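Local coordinates for protein carboxylesterase SOBER1 (Arabidopsis thaliana, PDB 6AVX) that hydrolyses carboxylic esters with a preference for short acyl chains, shows phospholipase A2 activity, and restrains the hypersensitive response to the bacterial effector AvrBsT, at residues L155-T160 against N198-Y203; N101-G106 against S206-R211; P23-F28 against A36-P41; L79-N84 against G111-A116. The protein carries 1 engineered substitution. All blocks are in the same frame, centred on the assembly; numbering follows the deposited sequence.

Interaction 1: residues L155-T160 against N198-Y203; sequences LWSHGT and NKELKY
Ser157 and Glu200 form the close-packed part of this contact between a sheet strand and a helix. Glu200 extends almost fully from the first turn of the helix, with CG anti to the backbone N (chi1 -178°), and brings OE1 to 3.3 Å from Ser157 CB. Its CG lies 4.0 Å from the same carbon, so the aliphatic stem also runs against the serine. The carboxylate does not bond to the serine; OE2 turns back to the backbone N of Ser197, just before the helix, and this holds the group while its other oxygen rests on the strand.

The remainder is looser. Here a water bridges strand and helix, lying 2.7 Å from Ser157 OG and donating a bond to Glu200 O at 2.9 Å. It thus ties a strand side chain to a helix carbonyl where direct bonding is lacking. Nearer the surface, Leu155 CD1 meets the edge of the Tyr203 ring, close to its plane, at 4.1 Å from CE2, and Leu155 CD2 stands just as far from Tyr203 CD2. The phenol OH is held by Glu185.

Strand alternation, the principle at work here, sends Trp156 and His158 to the other face of the sheet, where Trp156 NE1 donates a nearly straight bond (170°) to His158 ND1 in the plane of both rings. Strand 154-159 itself runs between 127-131 and 184-189, and helix 198-212 lies over it, with Leu155 reaching on to Ile204 and Trp207 and Tyr203 bearing on Lys187 and Tyr189.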
loop_
_atom_site.group_PDB
_atom_site.type_symbol
_atom_site.label_atom_id
_atom_site.label_comp_id
_atom_site.label_asym_id
_atom_site.label_seq_id
_atom_site.Cartn_x
_atom_site.Cartn_y
_atom_site.Cartn_z
ATOM N N LEU A 155 4.069 3.082 7.322
ATOM C CA LEU A 155 4.072 1.968 8.264
ATOM C C LEU A 155 4.036 0.687 7.448
ATOM O O LEU A 155 3.061 0.447 6.731
ATOM C CB LEU A 155 2.867 2.028 9.202
ATOM C CG LEU A 155 2.690 0.789 10.090
ATOM C CD1 LEU A 155 3.862 0.601 11.036
ATOM C CD2 LEU A 155 1.408 0.885 10.863
ATOM N N TRP A 156 5.076 -0.121 7.544
ATOM C CA TRP A 156 5.183 -1.368 6.802
ATOM C C TRP A 156 5.039 -2.521 7.780
ATOM O O TRP A 156 5.828 -2.620 8.722
ATOM C CB TRP A 156 6.550 -1.441 6.138
ATOM C CG TRP A 156 6.670 -2.510 5.105
ATOM C CD1 TRP A 156 6.575 -3.857 5.283
ATOM C CD2 TRP A 156 6.894 -2.313 3.709
ATOM N NE1 TRP A 156 6.724 -4.506 4.083
ATOM C CE2 TRP A 156 6.925 -3.574 3.096
ATOM C CE3 TRP A 156 7.069 -1.172 2.916
ATOM C CZ2 TRP A 156 7.141 -3.728 1.734
ATOM C CZ3 TRP A 156 7.268 -1.319 1.569
ATOM C CH2 TRP A 156 7.306 -2.592 0.987
ATOM N N SER A 157 4.051 -3.379 7.560
ATOM C CA SER A 157 3.770 -4.545 8.386
ATOM C C SER A 157 4.057 -5.779 7.548
ATOM O O SER A 157 3.616 -5.850 6.400
ATOM C CB SER A 157 2.295 -4.545 8.783
ATOM O OG SER A 157 1.969 -3.404 9.571
ATOM N N HIS A 158 4.796 -6.747 8.085
ATOM C CA HIS A 158 5.137 -7.933 7.300
ATOM C C HIS A 158 5.268 -9.135 8.220
ATOM O O HIS A 158 5.843 -9.035 9.315
ATOM C CB HIS A 158 6.442 -7.733 6.528
ATOM C CG HIS A 158 6.467 -8.354 5.167
ATOM N ND1 HIS A 158 6.565 -7.597 4.016
ATOM C CD2 HIS A 158 6.420 -9.647 4.762
ATOM C CE1 HIS A 158 6.571 -8.399 2.967
ATOM N NE2 HIS A 158 6.474 -9.650 3.391
ATOM N N GLY A 159 4.761 -10.270 7.754
ATOM C CA GLY A 159 4.877 -11.511 8.498
ATOM C C GLY A 159 6.213 -12.169 8.226
ATOM O O GLY A 159 6.665 -12.268 7.090
ATOM N N THR A 160 6.848 -12.645 9.300
ATOM C CA THR A 160 8.174 -13.224 9.140
ATOM C C THR A 160 8.147 -14.529 8.360
ATOM O O THR A 160 9.160 -14.899 7.760
ATOM C CB THR A 160 8.848 -13.488 10.489
ATOM O OG1 THR A 160 8.078 -14.425 11.243
ATOM C CG2 THR A 160 9.003 -12.216 11.291
ATOM N N ASN A 198 -5.907 -9.584 12.892
ATOM C CA ASN A 198 -6.636 -8.493 13.527
ATOM C C ASN A 198 -5.704 -7.622 14.353
ATOM O O ASN A 198 -5.854 -6.397 14.370
ATOM C CB ASN A 198 -7.792 -9.033 14.369
ATOM C CG ASN A 198 -8.993 -9.437 13.520
ATOM O OD1 ASN A 198 -9.121 -9.034 12.359
ATOM N ND2 ASN A 198 -9.890 -10.223 14.104
ATOM N N LYS A 199 -4.706 -8.213 15.005
ATOM C CA LYS A 199 -3.779 -7.400 15.784
ATOM C C LYS A 199 -2.984 -6.464 14.881
ATOM O O LYS A 199 -2.663 -5.334 15.269
ATOM C CB LYS A 199 -2.847 -8.283 16.613
ATOM C CG LYS A 199 -1.880 -9.138 15.809
ATOM C CD LYS A 199 -1.066 -10.062 16.718
ATOM C CE LYS A 199 -1.914 -11.189 17.311
ATOM N NZ LYS A 199 -2.497 -12.093 16.269
ATOM N N GLU A 200 -2.629 -6.932 13.685
ATOM C CA GLU A 200 -1.943 -6.092 12.712
ATOM C C GLU A 200 -2.799 -4.885 12.335
ATOM O O GLU A 200 -2.293 -3.754 12.234
ATOM C CB GLU A 200 -1.639 -6.975 11.503
ATOM C CG GLU A 200 -0.902 -6.325 10.396
ATOM C CD GLU A 200 -0.777 -7.254 9.197
ATOM O OE1 GLU A 200 0.074 -6.965 8.318
ATOM O OE2 GLU A 200 -1.502 -8.269 9.124
ATOM N N LEU A 201 -4.104 -5.096 12.159
ATOM C CA LEU A 201 -5.016 -3.998 11.864
ATOM C C LEU A 201 -5.136 -3.045 13.046
ATOM O O LEU A 201 -5.190 -1.825 12.859
ATOM C CB LEU A 201 -6.394 -4.538 11.473
ATOM C CG LEU A 201 -6.453 -5.342 10.178
ATOM C CD1 LEU A 201 -7.848 -5.865 9.966
ATOM C CD2 LEU A 201 -6.011 -4.473 9.001
ATOM N N LYS A 202 -5.199 -3.574 14.271
ATOM C CA LYS A 202 -5.299 -2.690 15.429
ATOM C C LYS A 202 -4.068 -1.802 15.545
ATOM O O LYS A 202 -4.160 -0.647 15.975
ATOM C CB LYS A 202 -5.451 -3.508 16.710
ATOM C CG LYS A 202 -6.673 -4.385 16.793
ATOM C CD LYS A 202 -7.952 -3.619 16.721
ATOM C CE LYS A 202 -9.131 -4.558 16.965
ATOM N NZ LYS A 202 -10.429 -3.856 16.886
ATOM N N TYR A 203 -2.896 -2.333 15.216
ATOM C CA TYR A 203 -1.690 -1.516 15.258
ATOM C C TYR A 203 -1.726 -0.422 14.200
ATOM O O TYR A 203 -1.335 0.728 14.465
ATOM C CB TYR A 203 -0.473 -2.405 15.050
ATOM C CG TYR A 203 0.829 -1.749 15.412
ATOM C CD1 TYR A 203 1.257 -1.724 16.732
ATOM C CD2 TYR A 203 1.646 -1.162 14.453
ATOM C CE1 TYR A 203 2.451 -1.136 17.090
ATOM C CE2 TYR A 203 2.849 -0.571 14.804
ATOM C CZ TYR A 203 3.237 -0.557 16.126
ATOM O OH TYR A 203 4.426 0.024 16.492
HETATM O O HOH W 1 0.579 -3.436 11.924
#

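Interaction 2: residues N101-G106 against S206-R211; sequences NVFICG and SWIKRR
Phe103 meets Trp207, Ile208 and Arg211 at once, and each approaches its ring in a different way. The aromatic contact is an offset edge-to-face pair: the edge of Phe103 is turned to the face of the Trp207 six-membered ring, with centroids 6.0 Å apart and planes at 77°. The nearest carbons, Phe103 CD2 and Trp207 CZ3, are 4.1 Å apart.

A CH-pi interaction comes from Ile208, whose CG2 stands over the middle of one Phe103 face, 3.9 Å from the centroid and 11° off the ring normal. The branching of isoleucine lets both arms meet the ring: CG2, trans to the backbone N, takes the face, while CG1, beside that N, reaches Phe103 CD2 at 3.9 Å.

The aliphatic stem of Arg211 packs on the ring edge. Its CG lies 3.6 Å from Phe103 CZ, and a bend at chi2 carries the guanidinium on past the phenylalanine. That polar end serves other partners, forming a salt bridge to Glu100 and bonding to the carbonyls of Leu125 and Gly126.

One strand side chain thus occupies the helix surface over a full turn, from Trp207 to Arg211. The short axes come within 10.8 Å of each other, as a C-terminal helix running along the face of the central alpha/beta hydrolase sheet, nearly antiparallel (157°) to strand 102-106, which leads into the probable nucleophile elbow.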
loop_
_atom_site.group_PDB
_atom_site.type_symbol
_atom_site.label_atom_id
_atom_site.label_comp_id
_atom_site.label_asym_id
_atom_site.label_seq_id
_atom_site.Cartn_x
_atom_site.Cartn_y
_atom_site.Cartn_z
ATOM N N ASN A 101 -5.092 14.245 6.139
ATOM C CA ASN A 101 -6.116 13.351 6.665
ATOM C C ASN A 101 -6.416 12.199 5.715
ATOM O O ASN A 101 -7.405 11.474 5.929
ATOM C CB ASN A 101 -7.388 14.136 7.000
ATOM C CG ASN A 101 -7.250 14.964 8.269
ATOM O OD1 ASN A 101 -6.153 15.336 8.676
ATOM N ND2 ASN A 101 -8.376 15.230 8.912
ATOM N N VAL A 102 -5.589 12.012 4.689
ATOM C CA VAL A 102 -5.732 10.934 3.717
ATOM C C VAL A 102 -4.740 9.849 4.078
ATOM O O VAL A 102 -3.538 10.116 4.207
ATOM C CB VAL A 102 -5.448 11.443 2.295
ATOM C CG1 VAL A 102 -5.392 10.289 1.301
ATOM C CG2 VAL A 102 -6.495 12.478 1.883
ATOM N N PHE A 103 -5.221 8.620 4.197
ATOM C CA PHE A 103 -4.385 7.457 4.455
ATOM C C PHE A 103 -4.612 6.441 3.350
ATOM O O PHE A 103 -5.767 6.174 2.989
ATOM C CB PHE A 103 -4.722 6.852 5.819
ATOM C CG PHE A 103 -4.396 7.774 6.939
ATOM C CD1 PHE A 103 -5.276 8.775 7.307
ATOM C CD2 PHE A 103 -3.179 7.686 7.575
ATOM C CE1 PHE A 103 -4.934 9.674 8.318
ATOM C CE2 PHE A 103 -2.851 8.574 8.584
ATOM C CZ PHE A 103 -3.724 9.552 8.943
ATOM N N ILE A 104 -3.530 5.902 2.799
ATOM C CA ILE A 104 -3.582 4.874 1.767
ATOM C C ILE A 104 -3.037 3.596 2.385
ATOM O O ILE A 104 -1.962 3.612 2.981
ATOM C CB ILE A 104 -2.743 5.264 0.535
ATOM C CG1 ILE A 104 -2.929 6.739 0.144
ATOM C CG2 ILE A 104 -3.079 4.344 -0.629
ATOM C CD1 ILE A 104 -4.337 7.128 -0.173
ATOM N N CYS A 105 -3.760 2.493 2.229
ATOM C CA CYS A 105 -3.363 1.219 2.808
ATOM C C CYS A 105 -3.592 0.126 1.789
ATOM O O CYS A 105 -4.447 0.254 0.914
ATOM C CB CYS A 105 -4.238 0.874 4.018
ATOM S SG CYS A 105 -4.452 2.134 5.269
ATOM N N GLY A 106 -2.880 -0.980 1.930
ATOM C CA GLY A 106 -3.169 -2.095 1.048
ATOM C C GLY A 106 -2.369 -3.334 1.376
ATOM O O GLY A 106 -1.297 -3.276 1.993
ATOM N N SER A 206 -3.973 2.241 15.562
ATOM C CA SER A 206 -3.282 3.064 16.551
ATOM C C SER A 206 -2.335 4.054 15.881
ATOM O O SER A 206 -2.195 5.194 16.340
ATOM C CB SER A 206 -2.519 2.176 17.527
ATOM O OG SER A 206 -3.411 1.399 18.300
ATOM N N TRP A 207 -1.645 3.620 14.821
ATOM C CA TRP A 207 -0.751 4.500 14.070
ATOM C C TRP A 207 -1.521 5.625 13.387
ATOM O O TRP A 207 -1.099 6.781 13.436
ATOM C CB TRP A 207 0.028 3.639 13.080
ATOM C CG TRP A 207 0.801 4.329 11.994
ATOM C CD1 TRP A 207 2.059 4.852 12.064
ATOM C CD2 TRP A 207 0.373 4.489 10.636
ATOM N NE1 TRP A 207 2.430 5.336 10.821
ATOM C CE2 TRP A 207 1.411 5.125 9.934
ATOM C CE3 TRP A 207 -0.786 4.144 9.951
ATOM C CZ2 TRP A 207 1.316 5.429 8.572
ATOM C CZ3 TRP A 207 -0.879 4.448 8.604
ATOM C CH2 TRP A 207 0.166 5.076 7.933
ATOM N N ILE A 208 -2.666 5.324 12.777
ATOM C CA ILE A 208 -3.493 6.386 12.209
ATOM C C ILE A 208 -3.908 7.373 13.290
ATOM O O ILE A 208 -3.834 8.593 13.100
ATOM C CB ILE A 208 -4.713 5.800 11.474
ATOM C CG1 ILE A 208 -4.251 5.010 10.252
ATOM C CG2 ILE A 208 -5.643 6.915 11.040
ATOM C CD1 ILE A 208 -5.373 4.271 9.522
ATOM N N LYS A 209 -4.359 6.861 14.438
ATOM C CA LYS A 209 -4.759 7.734 15.540
ATOM C C LYS A 209 -3.619 8.640 15.971
ATOM O O LYS A 209 -3.827 9.829 16.233
ATOM C CB LYS A 209 -5.236 6.901 16.721
ATOM C CG LYS A 209 -6.599 6.271 16.464
ATOM C CD LYS A 209 -6.995 5.276 17.528
ATOM C CE LYS A 209 -6.937 5.879 18.906
ATOM N NZ LYS A 209 -7.539 4.950 19.912
ATOM N N ARG A 210 -2.417 8.094 16.084
ATOM C CA ARG A 210 -1.265 8.896 16.483
ATOM C C ARG A 210 -0.951 9.953 15.441
ATOM O O ARG A 210 -0.631 11.102 15.776
ATOM C CB ARG A 210 -0.057 7.992 16.686
ATOM C CG ARG A 210 1.195 8.684 17.195
ATOM C CD ARG A 210 2.330 7.678 17.395
ATOM N NE ARG A 210 1.796 6.374 17.786
ATOM C CZ ARG A 210 1.840 5.266 17.047
ATOM N NH1 ARG A 210 2.437 5.252 15.862
ATOM N NH2 ARG A 210 1.292 4.153 17.508
ATOM N N ARG A 211 -1.038 9.593 14.163
ATOM C CA ARG A 211 -0.807 10.578 13.112
ATOM C C ARG A 211 -1.828 11.703 13.189
ATOM O O ARG A 211 -1.469 12.885 13.087
ATOM C CB ARG A 211 -0.866 9.889 11.750
ATOM C CG ARG A 211 -0.773 10.815 10.551
ATOM C CD ARG A 211 0.517 11.621 10.502
ATOM N NE ARG A 211 0.743 12.119 9.155
ATOM C CZ ARG A 211 1.390 13.243 8.840
ATOM N NH1 ARG A 211 1.888 14.016 9.803
ATOM N NH2 ARG A 211 1.534 13.605 7.554
#

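Interaction 3: residues P23-F28 against A36-P41; sequences PIQTQF and ASWLFP
Gln25 faces Trp38 with their CA atoms 7.5 Å apart, the loop 23-28 being coiled by successive bonds from N to the carbonyl three residues back, whereas 37-39 is extended. The coil sets Ile24, Gln25 and Phe28 against an extended segment that turns Trp38 and, just past the strand, Phe40 toward the loop, and Leu39 away.

Trp38 is gripped in two ways. Over one face of its five-membered ring sits Gln25 CB, a CH-pi contact with 3.5 Å to the centroid, and CB comes within 3.4 Å of Trp38 CE2. The far rim of the indole points into the face of Phe28: Trp38 CH2 lies above the centre of that ring in a T-shaped pair, centroids 5.0 Å apart and planes at 72°.

Gln25 continues from the tryptophan to Phe40. Its CG is wedged between backbone N and carbonyl carbon (chi1 72°), and the extended chain beyond brings the amide over the same indole face, at the pyrrole end and tilted 29° from it, with OE1 3.7 Å from Trp38 CD1. NE2 approaches Phe40 CE2 obliquely at 3.6 Å, but its hydrogen bond is made to Glu22 O. Ile24 CB adds a looser contact with Phe40 CE1.

Ile24 and Phe28 also touch helix 198-212. The contact packs the loop after helix 18-21 on outermost strand 37-39, which pairs with 7-11, at one edge of the parallel alpha/beta hydrolase sheet.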
loop_
_atom_site.group_PDB
_atom_site.type_symbol
_atom_site.label_atom_id
_atom_site.label_comp_id
_atom_site.label_asym_id
_atom_site.label_seq_id
_atom_site.Cartn_x
_atom_site.Cartn_y
_atom_site.Cartn_z
ATOM N N PRO A 23 -15.203 -5.273 4.845
ATOM C CA PRO A 23 -15.322 -5.557 6.284
ATOM C C PRO A 23 -14.075 -5.278 7.093
ATOM O O PRO A 23 -14.171 -5.227 8.326
ATOM C CB PRO A 23 -15.718 -7.039 6.334
ATOM C CG PRO A 23 -16.402 -7.263 5.023
ATOM C CD PRO A 23 -15.624 -6.428 4.027
ATOM N N ILE A 24 -12.915 -5.085 6.467
ATOM C CA ILE A 24 -11.735 -4.678 7.224
ATOM C C ILE A 24 -12.050 -3.474 8.095
ATOM O O ILE A 24 -11.550 -3.357 9.218
ATOM C CB ILE A 24 -10.567 -4.395 6.262
ATOM C CG1 ILE A 24 -10.004 -5.712 5.746
ATOM C CG2 ILE A 24 -9.464 -3.541 6.922
ATOM C CD1 ILE A 24 -8.959 -5.565 4.662
ATOM N N GLN A 25 -12.877 -2.556 7.596
ATOM C CA GLN A 25 -13.152 -1.332 8.342
ATOM C C GLN A 25 -13.816 -1.618 9.679
ATOM O O GLN A 25 -13.698 -0.805 10.609
ATOM C CB GLN A 25 -13.994 -0.356 7.522
ATOM C CG GLN A 25 -15.446 -0.761 7.332
ATOM C CD GLN A 25 -16.109 0.053 6.234
ATOM O OE1 GLN A 25 -16.645 1.136 6.477
ATOM N NE2 GLN A 25 -16.036 -0.440 5.009
ATOM N N THR A 26 -14.520 -2.749 9.797
ATOM C CA THR A 26 -15.196 -3.098 11.042
ATOM C C THR A 26 -14.228 -3.514 12.131
ATOM O O THR A 26 -14.645 -3.632 13.284
ATOM C CB THR A 26 -16.254 -4.197 10.841
ATOM O OG1 THR A 26 -15.631 -5.465 10.592
ATOM C CG2 THR A 26 -17.173 -3.847 9.705
ATOM N N GLN A 27 -12.956 -3.755 11.810
ATOM C CA GLN A 27 -11.949 -3.996 12.835
ATOM C C GLN A 27 -11.380 -2.704 13.404
ATOM O O GLN A 27 -10.639 -2.746 14.392
ATOM C CB GLN A 27 -10.821 -4.853 12.256
ATOM C CG GLN A 27 -11.273 -6.251 11.886
ATOM C CD GLN A 27 -11.827 -6.989 13.080
ATOM O OE1 GLN A 27 -11.244 -6.948 14.164
ATOM N NE2 GLN A 27 -12.961 -7.646 12.898
ATOM N N PHE A 28 -11.707 -1.564 12.804
ATOM C CA PHE A 28 -11.267 -0.257 13.279
ATOM C C PHE A 28 -12.440 0.300 14.076
ATOM O O PHE A 28 -13.288 1.037 13.566
ATOM C CB PHE A 28 -10.898 0.644 12.100
ATOM C CG PHE A 28 -9.652 0.213 11.369
ATOM C CD1 PHE A 28 -9.616 -0.967 10.638
ATOM C CD2 PHE A 28 -8.512 0.999 11.401
ATOM C CE1 PHE A 28 -8.461 -1.367 9.967
ATOM C CE2 PHE A 28 -7.356 0.605 10.732
ATOM C CZ PHE A 28 -7.336 -0.576 10.020
ATOM N N ALA A 36 -14.501 7.984 9.895
ATOM C CA ALA A 36 -13.658 7.926 8.711
ATOM C C ALA A 36 -14.474 7.531 7.496
ATOM O O ALA A 36 -15.389 6.699 7.573
ATOM C CB ALA A 36 -12.526 6.924 8.919
ATOM N N SER A 37 -14.130 8.132 6.368
ATOM C CA SER A 37 -14.693 7.770 5.076
ATOM C C SER A 37 -13.753 6.774 4.416
ATOM O O SER A 37 -12.610 7.116 4.105
ATOM C CB SER A 37 -14.821 9.008 4.191
ATOM O OG SER A 37 -15.275 8.658 2.892
ATOM N N TRP A 38 -14.217 5.555 4.216
ATOM C CA TRP A 38 -13.413 4.501 3.622
ATOM C C TRP A 38 -13.769 4.343 2.155
ATOM O O TRP A 38 -14.918 4.555 1.749
ATOM C CB TRP A 38 -13.712 3.169 4.301
ATOM C CG TRP A 38 -13.277 3.061 5.705
ATOM C CD1 TRP A 38 -13.911 3.567 6.803
ATOM C CD2 TRP A 38 -12.116 2.393 6.189
ATOM N NE1 TRP A 38 -13.207 3.253 7.934
ATOM C CE2 TRP A 38 -12.109 2.516 7.591
ATOM C CE3 TRP A 38 -11.096 1.676 5.577
ATOM C CZ2 TRP A 38 -11.109 1.972 8.382
ATOM C CZ3 TRP A 38 -10.110 1.131 6.367
ATOM C CH2 TRP A 38 -10.128 1.281 7.761
ATOM N N LEU A 39 -12.787 3.926 1.357
ATOM C CA LEU A 39 -13.043 3.558 -0.025
ATOM C C LEU A 39 -12.235 2.325 -0.377
ATOM O O LEU A 39 -11.028 2.275 -0.133
ATOM C CB LEU A 39 -12.698 4.712 -0.958
ATOM C CG LEU A 39 -13.114 4.494 -2.400
ATOM C CD1 LEU A 39 -14.630 4.454 -2.543
ATOM C CD2 LEU A 39 -12.538 5.589 -3.271
ATOM N N PHE A 40 -12.919 1.328 -0.920
ATOM C CA PHE A 40 -12.330 0.051 -1.298
ATOM C C PHE A 40 -12.575 -0.141 -2.791
ATOM O O PHE A 40 -13.544 -0.806 -3.182
ATOM C CB PHE A 40 -12.976 -1.092 -0.521
ATOM C CG PHE A 40 -12.618 -1.129 0.948
ATOM C CD1 PHE A 40 -11.685 -2.019 1.410
ATOM C CD2 PHE A 40 -13.234 -0.277 1.864
ATOM C CE1 PHE A 40 -11.352 -2.065 2.751
ATOM C CE2 PHE A 40 -12.906 -0.342 3.213
ATOM C CZ PHE A 40 -11.972 -1.228 3.639
ATOM N N PRO A 41 -11.724 0.423 -3.650
ATOM C CA PRO A 41 -11.899 0.265 -5.102
ATOM C C PRO A 41 -11.558 -1.149 -5.536
ATOM O O PRO A 41 -10.966 -1.934 -4.785
ATOM C CB PRO A 41 -10.914 1.279 -5.690
ATOM C CG PRO A 41 -9.836 1.355 -4.662
ATOM C CD PRO A 41 -10.568 1.271 -3.341
#

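Interaction 4: residues L79-N84 against G111-A116; sequences LEAVKN and GALTLA
Leu113 stretches away from its backbone, CG trans to N (chi1 -179°), and then turns at chi2 (55°), which carries its methyls across to Ala81 and Val82. The valine holds CG1 in the anti position and leaves CG2 beside its own N, where it can reach Leu113 and Ala116 together.

Leu113 CD1 settles 3.6 Å from Ala81 CB, with CD2 of the same leucine at 4.0 Å from that methyl, so both branches of the leucine share the small residue. CD1 also lies against the helix backbone, 3.9 Å from Val82 N, and is 4.0 Å from Val82 CG2. About one turn farther along the second helix, Ala116 CB meets Val82 CG2 at 3.7 Å. The side chains of valine and leucine approach at a slant.

The principle illustrated is that each small methyl is met by a branched side chain from the other helix, Ala81 by Leu113 and Ala116 by Val82, at an ordinary helix-helix separation. Ala116 and Val82 have their CA atoms 6.7 Å apart, and the short axes pass at 9.7 Å with a crossing of -71°. All four touching residues are buried, and the side chains that meet are all apolar. Val78 and Val85 of the first helix widen the contact by packing on Ala116 and Leu113 respectively, and Leu113 also touches Trp59 and Leu11.

Helix 109-120 is the one that follows the probable nucleophile elbow, with the presumed nucleophile Ser108 just before it; its packing against helix 75-94 on one face of the sheet is part of the alpha/beta hydrolase layering.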
loop_
_atom_site.group_PDB
_atom_site.type_symbol
_atom_site.label_atom_id
_atom_site.label_comp_id
_atom_site.label_asym_id
_atom_site.label_seq_id
_atom_site.Cartn_x
_atom_site.Cartn_y
_atom_site.Cartn_z
ATOM N N LEU A 79 2.757 2.299 -12.905
ATOM C CA LEU A 79 2.376 3.712 -13.075
ATOM C C LEU A 79 0.947 3.902 -13.593
ATOM O O LEU A 79 0.282 4.888 -13.241
ATOM C CB LEU A 79 3.383 4.443 -13.956
ATOM C CG LEU A 79 4.781 4.525 -13.348
ATOM C CD1 LEU A 79 5.730 5.237 -14.312
ATOM C CD2 LEU A 79 4.788 5.250 -11.996
ATOM N N GLU A 80 0.465 3.015 -14.470
ATOM C CA GLU A 80 -0.948 3.042 -14.831
ATOM C C GLU A 80 -1.809 2.961 -13.585
ATOM O O GLU A 80 -2.797 3.692 -13.436
ATOM C CB GLU A 80 -1.251 1.870 -15.775
ATOM C CG GLU A 80 -2.729 1.576 -16.021
ATOM C CD GLU A 80 -3.412 2.580 -16.919
ATOM O OE1 GLU A 80 -4.620 2.389 -17.158
ATOM O OE2 GLU A 80 -2.765 3.548 -17.382
ATOM N N ALA A 81 -1.451 2.059 -12.673
ATOM C CA ALA A 81 -2.232 1.917 -11.468
ATOM C C ALA A 81 -2.096 3.155 -10.607
ATOM O O ALA A 81 -3.084 3.606 -10.048
ATOM C CB ALA A 81 -1.815 0.656 -10.716
ATOM N N VAL A 82 -0.882 3.723 -10.514
ATOM C CA VAL A 82 -0.683 4.939 -9.722
ATOM C C VAL A 82 -1.558 6.059 -10.253
ATOM O O VAL A 82 -2.132 6.826 -9.483
ATOM C CB VAL A 82 0.805 5.345 -9.682
ATOM C CG1 VAL A 82 0.967 6.738 -9.115
ATOM C CG2 VAL A 82 1.614 4.364 -8.838
ATOM N N LYS A 83 -1.673 6.175 -11.578
ATOM C CA LYS A 83 -2.490 7.233 -12.161
ATOM C C LYS A 83 -3.915 7.163 -11.640
ATOM O O LYS A 83 -4.514 8.188 -11.293
ATOM C CB LYS A 83 -2.474 7.116 -13.685
ATOM C CG LYS A 83 -3.257 8.192 -14.401
ATOM C CD LYS A 83 -3.234 7.918 -15.907
ATOM C CE LYS A 83 -4.105 8.890 -16.686
ATOM N NZ LYS A 83 -4.144 8.548 -18.141
ATOM N N ASN A 84 -4.477 5.964 -11.573
ATOM C CA ASN A 84 -5.841 5.836 -11.088
ATOM C C ASN A 84 -5.949 6.135 -9.600
ATOM O O ASN A 84 -6.894 6.803 -9.171
ATOM C CB ASN A 84 -6.370 4.446 -11.383
ATOM C CG ASN A 84 -7.679 4.204 -10.715
ATOM O OD1 ASN A 84 -7.761 3.474 -9.721
ATOM N ND2 ASN A 84 -8.715 4.862 -11.209
ATOM N N GLY A 111 -0.432 -3.283 -1.348
ATOM C CA GLY A 111 0.585 -2.616 -0.546
ATOM C C GLY A 111 1.710 -2.042 -1.393
ATOM O O GLY A 111 2.171 -0.925 -1.150
ATOM N N ALA A 112 2.178 -2.798 -2.384
ATOM C CA ALA A 112 3.121 -2.252 -3.353
ATOM C C ALA A 112 2.538 -1.016 -4.027
ATOM O O ALA A 112 3.223 0.001 -4.198
ATOM C CB ALA A 112 3.463 -3.329 -4.377
ATOM N N LEU A 113 1.262 -1.077 -4.393
ATOM C CA LEU A 113 0.633 0.073 -5.032
ATOM C C LEU A 113 0.495 1.236 -4.073
ATOM O O LEU A 113 0.666 2.395 -4.475
ATOM C CB LEU A 113 -0.725 -0.318 -5.606
ATOM C CG LEU A 113 -1.477 0.805 -6.315
ATOM C CD1 LEU A 113 -0.656 1.453 -7.406
ATOM C CD2 LEU A 113 -2.773 0.259 -6.865
ATOM N N THR A 114 0.178 0.956 -2.817
ATOM C CA THR A 114 0.154 1.998 -1.792
ATOM C C THR A 114 1.475 2.745 -1.757
ATOM O O THR A 114 1.507 3.982 -1.760
ATOM C CB THR A 114 -0.150 1.383 -0.411
ATOM O OG1 THR A 114 -1.516 0.967 -0.366
ATOM C CG2 THR A 114 0.094 2.356 0.727
ATOM N N LEU A 115 2.572 1.999 -1.692
ATOM C CA LEU A 115 3.874 2.631 -1.607
ATOM C C LEU A 115 4.131 3.515 -2.815
ATOM O O LEU A 115 4.536 4.677 -2.681
ATOM C CB LEU A 115 4.952 1.561 -1.498
ATOM C CG LEU A 115 6.329 2.146 -1.192
ATOM C CD1 LEU A 115 6.441 2.512 0.271
ATOM C CD2 LEU A 115 7.431 1.181 -1.594
ATOM N N ALA A 116 3.935 2.970 -4.008
ATOM C CA ALA A 116 4.188 3.738 -5.220
ATOM C C ALA A 116 3.314 4.980 -5.277
ATOM O O ALA A 116 3.766 6.066 -5.680
ATOM C CB ALA A 116 3.928 2.858 -6.436
#

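Helix 198-212 joins interactions 1 and 2: Leu155 CB of the first packs 3.5 Å from Trp207 CE2 of the second. Interaction 3 reaches the same helix, since Lys202 NZ probably bonds to Gln27 O at 2.7 Å. Interaction 4 lies on the other face of the sheet, its centre about 17 Å from that of interaction 2, yet Thr114 CG2 comes within 3.3 Å of Ile104 O. Interaction 2 lies away from the charge relay inferred by similarity, whereas the other three are nearer: the side chain of Glu200 is about 8 Å from that of Asp162, while the side chains of Leu113 and Ile24 are about 10 and 11 Å from that of Ser108.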